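Local coordinates for protein pentalenene synthase (Streptomyces chartreusis NRRL 3882, PDB 6Q4S) that probably converts (2E,6E)-farnesyl diphosphate, with magnesium, into the bicyclic sesquiterpenol 7-epi-alpha-eudesmol through a 1,10-cyclization, at residues Arg99-Thr104 with Arg148-His153. Numbering follows the deposited sequence.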
loop_
_atom_site.group_PDB
_atom_site.type_symbol
_atom_site.label_atom_id
_atom_site.label_comp_id
_atom_site.label_asym_id
_atom_site.label_seq_id
_atom_site.Cartn_x
_atom_site.Cartn_y
_atom_site.Cartn_z
ATOM N N ARG A 99 -11.163 4.870 -3.870
ATOM C CA ARG A 99 -9.751 5.194 -4.195
ATOM C C ARG A 99 -9.202 6.348 -3.404
ATOM O O ARG A 99 -8.015 6.363 -3.129
ATOM C CB ARG A 99 -9.595 5.450 -5.702
ATOM C CG ARG A 99 -9.789 4.135 -6.431
ATOM C CD ARG A 99 -9.698 4.176 -7.940
ATOM N NE ARG A 99 -9.874 2.820 -8.491
ATOM C CZ ARG A 99 -9.531 2.467 -9.739
ATOM N NH1 ARG A 99 -9.013 3.368 -10.574
ATOM N NH2 ARG A 99 -9.699 1.229 -10.135
ATOM N N GLU A 100 -10.039 7.325 -3.026
ATOM C CA GLU A 100 -9.618 8.403 -2.110
ATOM C C GLU A 100 -9.346 7.802 -0.753
ATOM O O GLU A 100 -8.317 8.077 -0.138
ATOM C CB GLU A 100 -10.689 9.544 -2.016
ATOM C CG GLU A 100 -10.259 10.703 -1.147
ATOM C CD GLU A 100 -9.126 11.499 -1.758
ATOM O OE1 GLU A 100 -8.113 11.795 -1.091
ATOM O OE2 GLU A 100 -9.253 11.867 -2.950
ATOM N N LEU A 101 -10.165 6.872 -0.311
ATOM C CA LEU A 101 -9.893 6.171 0.950
ATOM C C LEU A 101 -8.608 5.329 0.894
ATOM O O LEU A 101 -7.849 5.208 1.878
ATOM C CB LEU A 101 -11.099 5.340 1.329
ATOM C CG LEU A 101 -12.489 6.011 1.439
ATOM C CD1 LEU A 101 -13.524 4.928 1.775
ATOM C CD2 LEU A 101 -12.428 7.069 2.499
ATOM N N ILE A 102 -8.298 4.805 -0.283
ATOM C CA ILE A 102 -7.092 4.034 -0.452
ATOM C C ILE A 102 -5.854 4.947 -0.362
ATOM O O ILE A 102 -4.849 4.571 0.240
ATOM C CB ILE A 102 -7.077 3.243 -1.807
ATOM C CG1 ILE A 102 -8.113 2.137 -1.724
ATOM C CG2 ILE A 102 -5.691 2.635 -2.090
ATOM C CD1 ILE A 102 -8.422 1.435 -3.039
ATOM N N VAL A 103 -5.884 6.129 -0.947
ATOM C CA VAL A 103 -4.643 6.925 -0.962
ATOM C C VAL A 103 -4.411 7.691 0.323
ATOM O O VAL A 103 -3.336 8.139 0.557
ATOM C CB VAL A 103 -4.572 7.861 -2.161
ATOM C CG1 VAL A 103 -4.663 7.081 -3.454
ATOM C CG2 VAL A 103 -5.653 8.888 -2.191
ATOM N N THR A 104 -5.414 7.811 1.193
ATOM C CA THR A 104 -5.290 8.641 2.415
ATOM C C THR A 104 -4.168 8.113 3.281
ATOM O O THR A 104 -3.343 8.896 3.758
ATOM C CB THR A 104 -6.668 8.758 3.116
ATOM O OG1 THR A 104 -7.489 9.645 2.352
ATOM C CG2 THR A 104 -6.581 9.238 4.533
ATOM N N ARG A 148 -6.189 -3.411 -0.410
ATOM C CA ARG A 148 -6.654 -4.676 -1.050
ATOM C C ARG A 148 -8.158 -4.897 -0.764
ATOM O O ARG A 148 -8.926 -5.225 -1.660
ATOM C CB ARG A 148 -5.849 -5.879 -0.557
ATOM C CG ARG A 148 -4.395 -5.902 -0.997
ATOM C CD ARG A 148 -3.682 -7.162 -0.566
ATOM N NE ARG A 148 -2.225 -6.993 -0.922
ATOM C CZ ARG A 148 -1.263 -6.710 -0.084
ATOM N NH1 ARG A 148 -1.522 -6.689 1.235
ATOM N NH2 ARG A 148 -0.036 -6.468 -0.556
ATOM N N PHE A 149 -8.579 -4.600 0.470
ATOM C CA PHE A 149 -9.949 -4.667 0.880
ATOM C C PHE A 149 -10.832 -3.771 0.033
ATOM O O PHE A 149 -11.921 -4.171 -0.448
ATOM C CB PHE A 149 -10.105 -4.340 2.403
ATOM C CG PHE A 149 -11.474 -3.923 2.774
ATOM C CD1 PHE A 149 -12.515 -4.833 2.697
ATOM C CD2 PHE A 149 -11.759 -2.607 3.137
ATOM C CE1 PHE A 149 -13.801 -4.472 3.081
ATOM C CE2 PHE A 149 -13.047 -2.217 3.460
ATOM C CZ PHE A 149 -14.082 -3.191 3.429
ATOM N N LEU A 150 -10.419 -2.531 -0.126
ATOM C CA LEU A 150 -11.267 -1.616 -0.803
ATOM C C LEU A 150 -11.376 -1.881 -2.326
ATOM O O LEU A 150 -12.442 -1.645 -2.900
ATOM C CB LEU A 150 -10.853 -0.199 -0.553
ATOM C CG LEU A 150 -11.263 0.379 0.842
ATOM C CD1 LEU A 150 -10.541 1.684 1.048
ATOM C CD2 LEU A 150 -12.776 0.622 0.947
ATOM N N VAL A 151 -10.278 -2.338 -2.931
ATOM C CA VAL A 151 -10.299 -2.749 -4.318
ATOM C C VAL A 151 -11.330 -3.888 -4.521
ATOM O O VAL A 151 -12.171 -3.830 -5.427
ATOM C CB VAL A 151 -8.920 -3.191 -4.803
ATOM C CG1 VAL A 151 -9.036 -3.848 -6.210
ATOM C CG2 VAL A 151 -7.945 -1.978 -4.869
ATOM N N ALA A 152 -11.244 -4.892 -3.662
ATOM C CA ALA A 152 -12.126 -6.012 -3.675
ATOM C C ALA A 152 -13.566 -5.553 -3.448
ATOM O O ALA A 152 -14.483 -6.074 -4.110
ATOM C CB ALA A 152 -11.706 -7.005 -2.655
ATOM N N HIS A 153 -13.772 -4.603 -2.534
ATOM C CA HIS A 153 -15.108 -4.031 -2.370
ATOM C C HIS A 153 -15.629 -3.423 -3.672
ATOM O O HIS A 153 -16.797 -3.601 -3.998
ATOM C CB HIS A 153 -15.172 -2.941 -1.310
ATOM C CG HIS A 153 -16.546 -2.345 -1.135
ATOM N ND1 HIS A 153 -17.621 -3.076 -0.674
ATOM C CD2 HIS A 153 -17.031 -1.107 -1.399
ATOM C CE1 HIS A 153 -18.697 -2.319 -0.630
ATOM N NE2 HIS A 153 -18.361 -1.106 -1.020
#
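Ile-102 overlaps Leu-150 flank to flank, the two side chains running opposite ways. They join helices 90-103 and 136-161 in the all-helical class I terpene synthase fold. The segments 99-103 and 148-153 run antiparallel (173°), their axes 9.6 Å apart at closest approach. No hydrogen bond crosses this buried, apolar contact.

CG1 of Ile-102 lies 3.8 Å from CB of Leu-150 and 3.7 Å from its CD1. The next carbon, Ile-102 CD1, reaches 3.9 Å from CG2 of Val-151, whose side chain lies crosswise to that of Ile-102. Ile-102 holds CG1 anti to its carbonyl carbon (chi1 -70°), and the extended chi2 of 169° carries CD1 on to Val-151. With an alanine here, Val-151 CG2 would probably lose its contact with Ile-102 CD1, and a gap would open beside Leu-150 CB.

The carbonyl oxygen of Leu-101 accepts hydrogen bonds from the indole NE1 of both Trp-123 and Trp-146. A neighbouring subunit also packs here: Val-151 of that second subunit meets Val-103, and Glu-100 of the second subunit pairs with Arg-99 in a salt bridge between the chains. The side chain of Leu-150 is about 10 Å from that of Asp-80, which probably binds magnesium.

CD1 of Leu-150 touches two residues of 99-104: besides Ile-102, it packs 3.7 Å from CB of Leu-101.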